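Local atomic coordinates of probable n-acetylneuraminic acid outer membrane channel protein NANC (Escherichia coli, PDB entry 2WJR), a protein that forms a monomeric, weakly anion-selective beta-barrel channel in the bacterial outer membrane through which N-acetylneuraminic acid enters the cell. Residues R5-H13 / E185-Y195. The protein carries 1 engineered substitution. Residues are numbered along the deposited sequence; the frame is centred on the assembly and turned at random.
Sequences RGGYRSGSH and EYDYLDRQGVY
Tyr195 and Ser12 meet where two extracellular loops of the porin barrel come together. With OG anti to the carbonyl carbon (chi1 -69°), the Ser12 hydroxyl is held where Val194 N gives Ser12 OG a nearly straight hydrogen bond (3.1 Å, 169° at the hydrogen). OG is also hydrogen-bonded to Glu203, whose OE1 takes a salt bridge from Arg9 NH1 as well. The Tyr195 and His13 side chains run side by side and point the same way, their ring planes perpendicular; Tyr195 CE1 is 3.8 Å from His13 CB. Tyr195 CB rests 3.6 Å from Gly11 O. Backbone meets backbone where Gly11 CA and Gly193 CA approach to 4.4 Å.

Deeper in, Leu189 CD1 sits over the centre of one face of the Arg9 guanidinium, 3.5 Å from Arg9 CZ, while Arg9 NE pairs with Glu16. Cut back to an alanine, Arg9 would probably leave Glu16 and Glu203 without this cation and the Leu189 methyl without the flat group it packs on. Further down the wall, water 1 links Arg5 NH1 to Glu185 OE2, whose direct salt bridge is long at 3.8 Å; Glu185 also pairs with Arg207.

Strand 198-212 runs between strands 2-9 and 180-188, antiparallel to each, so the contact reaches across it.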
loop_
_atom_site.group_PDB
_atom_site.type_symbol
_atom_site.label_atom_id
_atom_site.label_comp_id
_atom_site.label_asym_id
_atom_site.label_seq_id
_atom_site.Cartn_x
_atom_site.Cartn_y
_atom_site.Cartn_z
ATOM N N ARG A 5 12.839 0.991 -3.193
ATOM C CA ARG A 5 12.430 2.126 -2.375
ATOM C C ARG A 5 13.033 2.013 -1.004
ATOM O O ARG A 5 13.017 0.953 -0.412
ATOM C CB ARG A 5 10.898 2.195 -2.249
ATOM C CG ARG A 5 10.383 3.482 -1.643
ATOM C CD ARG A 5 8.880 3.445 -1.418
ATOM N NE ARG A 5 8.530 2.459 -0.413
ATOM C CZ ARG A 5 7.302 2.026 -0.158
ATOM N NH1 ARG A 5 6.269 2.494 -0.830
ATOM N NH2 ARG A 5 7.109 1.119 0.782
ATOM N N GLY A 6 13.558 3.121 -0.513
ATOM C CA GLY A 6 14.059 3.209 0.867
ATOM C C GLY A 6 13.221 4.214 1.627
ATOM O O GLY A 6 12.839 5.231 1.073
ATOM N N GLY A 7 12.953 3.940 2.901
ATOM C CA GLY A 7 12.117 4.821 3.702
ATOM C C GLY A 7 12.538 4.929 5.147
ATOM O O GLY A 7 13.072 3.979 5.709
ATOM N N TYR A 8 12.288 6.101 5.727
ATOM C CA TYR A 8 12.502 6.339 7.158
ATOM C C TYR A 8 11.181 6.654 7.850
ATOM O O TYR A 8 10.434 7.513 7.399
ATOM C CB TYR A 8 13.490 7.498 7.384
ATOM C CG TYR A 8 13.592 7.847 8.859
ATOM C CD1 TYR A 8 14.133 6.941 9.762
ATOM C CD2 TYR A 8 13.092 9.044 9.352
ATOM C CE1 TYR A 8 14.207 7.228 11.125
ATOM C CE2 TYR A 8 13.160 9.346 10.716
ATOM C CZ TYR A 8 13.718 8.427 11.591
ATOM O OH TYR A 8 13.784 8.695 12.937
ATOM N N ARG A 9 10.921 5.974 8.966
ATOM C CA ARG A 9 9.759 6.227 9.787
ATOM C C ARG A 9 10.154 6.894 11.108
ATOM O O ARG A 9 10.917 6.308 11.878
ATOM C CB ARG A 9 9.040 4.922 10.069
ATOM C CG ARG A 9 8.508 4.254 8.809
ATOM C CD ARG A 9 7.105 3.847 9.057
ATOM N NE ARG A 9 6.613 2.752 8.246
ATOM C CZ ARG A 9 5.597 1.988 8.621
ATOM N NH1 ARG A 9 5.017 2.181 9.801
ATOM N NH2 ARG A 9 5.180 1.013 7.844
ATOM N N SER A 10 9.579 8.077 11.357
ATOM C CA SER A 10 10.015 9.013 12.418
ATOM C C SER A 10 9.573 8.597 13.822
ATOM O O SER A 10 10.290 8.835 14.800
ATOM C CB SER A 10 9.491 10.429 12.116
ATOM N N GLY A 11 8.394 7.998 13.928
ATOM C CA GLY A 11 7.862 7.555 15.218
ATOM C C GLY A 11 8.452 6.222 15.646
ATOM O O GLY A 11 8.879 6.037 16.798
ATOM N N SER A 12 8.489 5.294 14.702
ATOM C CA SER A 12 9.110 3.993 14.922
ATOM C C SER A 12 10.637 4.075 14.919
ATOM O O SER A 12 11.301 3.141 15.344
ATOM C CB SER A 12 8.628 2.997 13.876
ATOM O OG SER A 12 7.264 2.690 14.085
ATOM N N HIS A 13 11.184 5.189 14.457
ATOM C CA HIS A 13 12.633 5.343 14.336
ATOM C C HIS A 13 13.204 4.124 13.618
ATOM O O HIS A 13 14.053 3.400 14.144
ATOM C CB HIS A 13 13.260 5.543 15.725
ATOM C CG HIS A 13 14.674 6.031 15.688
ATOM N ND1 HIS A 13 15.056 7.159 14.996
ATOM C CD2 HIS A 13 15.795 5.561 16.290
ATOM C CE1 HIS A 13 16.355 7.351 15.157
ATOM N NE2 HIS A 13 16.824 6.399 15.943
ATOM N N GLU A 185 8.695 10.658 -1.727
ATOM C CA GLU A 185 7.409 10.342 -1.144
ATOM C C GLU A 185 7.376 10.759 0.309
ATOM O O GLU A 185 8.341 10.567 1.038
ATOM C CB GLU A 185 7.137 8.835 -1.288
ATOM C CG GLU A 185 5.912 8.312 -0.556
ATOM C CD GLU A 185 5.672 6.828 -0.777
ATOM O OE1 GLU A 185 4.757 6.260 -0.126
ATOM O OE2 GLU A 185 6.383 6.236 -1.601
ATOM N N TYR A 186 6.262 11.353 0.708
ATOM C CA TYR A 186 5.986 11.599 2.109
ATOM C C TYR A 186 4.684 10.880 2.474
ATOM O O TYR A 186 3.679 10.999 1.764
ATOM C CB TYR A 186 5.887 13.105 2.418
ATOM C CG TYR A 186 5.245 13.336 3.773
ATOM C CD1 TYR A 186 5.988 13.209 4.945
ATOM C CD2 TYR A 186 3.887 13.626 3.886
ATOM C CE1 TYR A 186 5.398 13.369 6.192
ATOM C CE2 TYR A 186 3.291 13.787 5.125
ATOM C CZ TYR A 186 4.053 13.660 6.274
ATOM O OH TYR A 186 3.452 13.818 7.503
ATOM N N ASP A 187 4.709 10.122 3.567
ATOM C CA ASP A 187 3.491 9.521 4.094
ATOM C C ASP A 187 3.286 9.962 5.532
ATOM O O ASP A 187 4.255 10.169 6.279
ATOM C CB ASP A 187 3.546 7.991 4.062
ATOM C CG ASP A 187 4.281 7.472 2.879
ATOM O OD1 ASP A 187 3.748 7.587 1.759
ATOM O OD2 ASP A 187 5.405 6.961 3.061
ATOM N N TYR A 188 2.022 10.135 5.885
ATOM C CA TYR A 188 1.626 10.236 7.274
ATOM C C TYR A 188 0.798 8.997 7.605
ATOM O O TYR A 188 -0.286 8.756 7.019
ATOM C CB TYR A 188 0.854 11.517 7.551
ATOM C CG TYR A 188 0.510 11.597 9.025
ATOM C CD1 TYR A 188 -0.810 11.563 9.454
ATOM C CD2 TYR A 188 1.523 11.626 9.984
ATOM C CE1 TYR A 188 -1.128 11.609 10.808
ATOM C CE2 TYR A 188 1.223 11.665 11.339
ATOM C CZ TYR A 188 -0.106 11.646 11.740
ATOM O OH TYR A 188 -0.406 11.669 13.078
ATOM N N LEU A 189 1.320 8.184 8.524
ATOM C CA LEU A 189 0.706 6.900 8.828
ATOM C C LEU A 189 -0.065 6.897 10.167
ATOM O O LEU A 189 -0.173 5.868 10.834
ATOM C CB LEU A 189 1.781 5.829 8.794
ATOM C CG LEU A 189 2.567 5.788 7.481
ATOM C CD1 LEU A 189 3.620 4.689 7.566
ATOM C CD2 LEU A 189 1.643 5.560 6.259
ATOM N N ASP A 190 -0.632 8.051 10.511
ATOM C CA ASP A 190 -1.449 8.213 11.717
ATOM C C ASP A 190 -0.501 8.052 12.931
ATOM O O ASP A 190 0.713 8.012 12.777
ATOM C CB ASP A 190 -2.579 7.163 11.702
ATOM C CG ASP A 190 -3.806 7.580 12.502
ATOM O OD1 ASP A 190 -3.666 7.929 13.711
ATOM O OD2 ASP A 190 -4.921 7.494 11.939
ATOM N N ARG A 191 -1.046 7.967 14.130
ATOM C CA ARG A 191 -0.196 7.767 15.308
ATOM C C ARG A 191 0.070 6.278 15.518
ATOM O O ARG A 191 -0.348 5.706 16.512
ATOM C CB ARG A 191 -0.866 8.382 16.528
ATOM C CG ARG A 191 -1.054 9.892 16.409
ATOM C CD ARG A 191 -1.439 10.483 17.786
ATOM N NE ARG A 191 -0.321 10.305 18.715
ATOM C CZ ARG A 191 0.780 11.068 18.731
ATOM N NH1 ARG A 191 1.761 10.824 19.606
ATOM N NH2 ARG A 191 0.904 12.098 17.903
ATOM N N GLN A 192 0.782 5.663 14.574
ATOM C CA GLN A 192 0.977 4.217 14.563
ATOM C C GLN A 192 2.441 3.830 14.759
ATOM O O GLN A 192 2.808 2.655 14.598
ATOM C CB GLN A 192 0.448 3.617 13.250
ATOM C CG GLN A 192 -1.060 3.543 13.200
ATOM C CD GLN A 192 -1.587 2.735 12.023
ATOM O OE1 GLN A 192 -2.032 1.604 12.191
ATOM N NE2 GLN A 192 -1.535 3.317 10.820
ATOM N N GLY A 193 3.264 4.810 15.117
ATOM C CA GLY A 193 4.663 4.541 15.402
ATOM C C GLY A 193 4.743 3.774 16.718
ATOM O O GLY A 193 3.928 3.995 17.636
ATOM N N VAL A 194 5.687 2.840 16.771
ATOM C CA VAL A 194 5.968 2.051 17.965
ATOM C C VAL A 194 7.480 2.060 18.141
ATOM O O VAL A 194 8.220 1.695 17.224
ATOM C CB VAL A 194 5.474 0.588 17.845
ATOM C CG1 VAL A 194 5.751 -0.185 19.140
ATOM C CG2 VAL A 194 3.981 0.551 17.519
ATOM N N TYR A 195 7.924 2.512 19.310
ATOM C CA TYR A 195 9.340 2.586 19.641
ATOM C C TYR A 195 9.525 1.986 21.031
ATOM O O TYR A 195 9.014 2.528 22.006
ATOM C CB TYR A 195 9.795 4.041 19.609
ATOM C CG TYR A 195 11.281 4.256 19.801
ATOM C CD1 TYR A 195 12.213 3.690 18.927
ATOM C CD2 TYR A 195 11.760 5.051 20.845
ATOM C CE1 TYR A 195 13.580 3.896 19.105
ATOM C CE2 TYR A 195 13.121 5.262 21.025
ATOM C CZ TYR A 195 14.022 4.682 20.156
ATOM O OH TYR A 195 15.370 4.899 20.330
HETATM O O HOH W 1 5.894 4.344 -3.340
#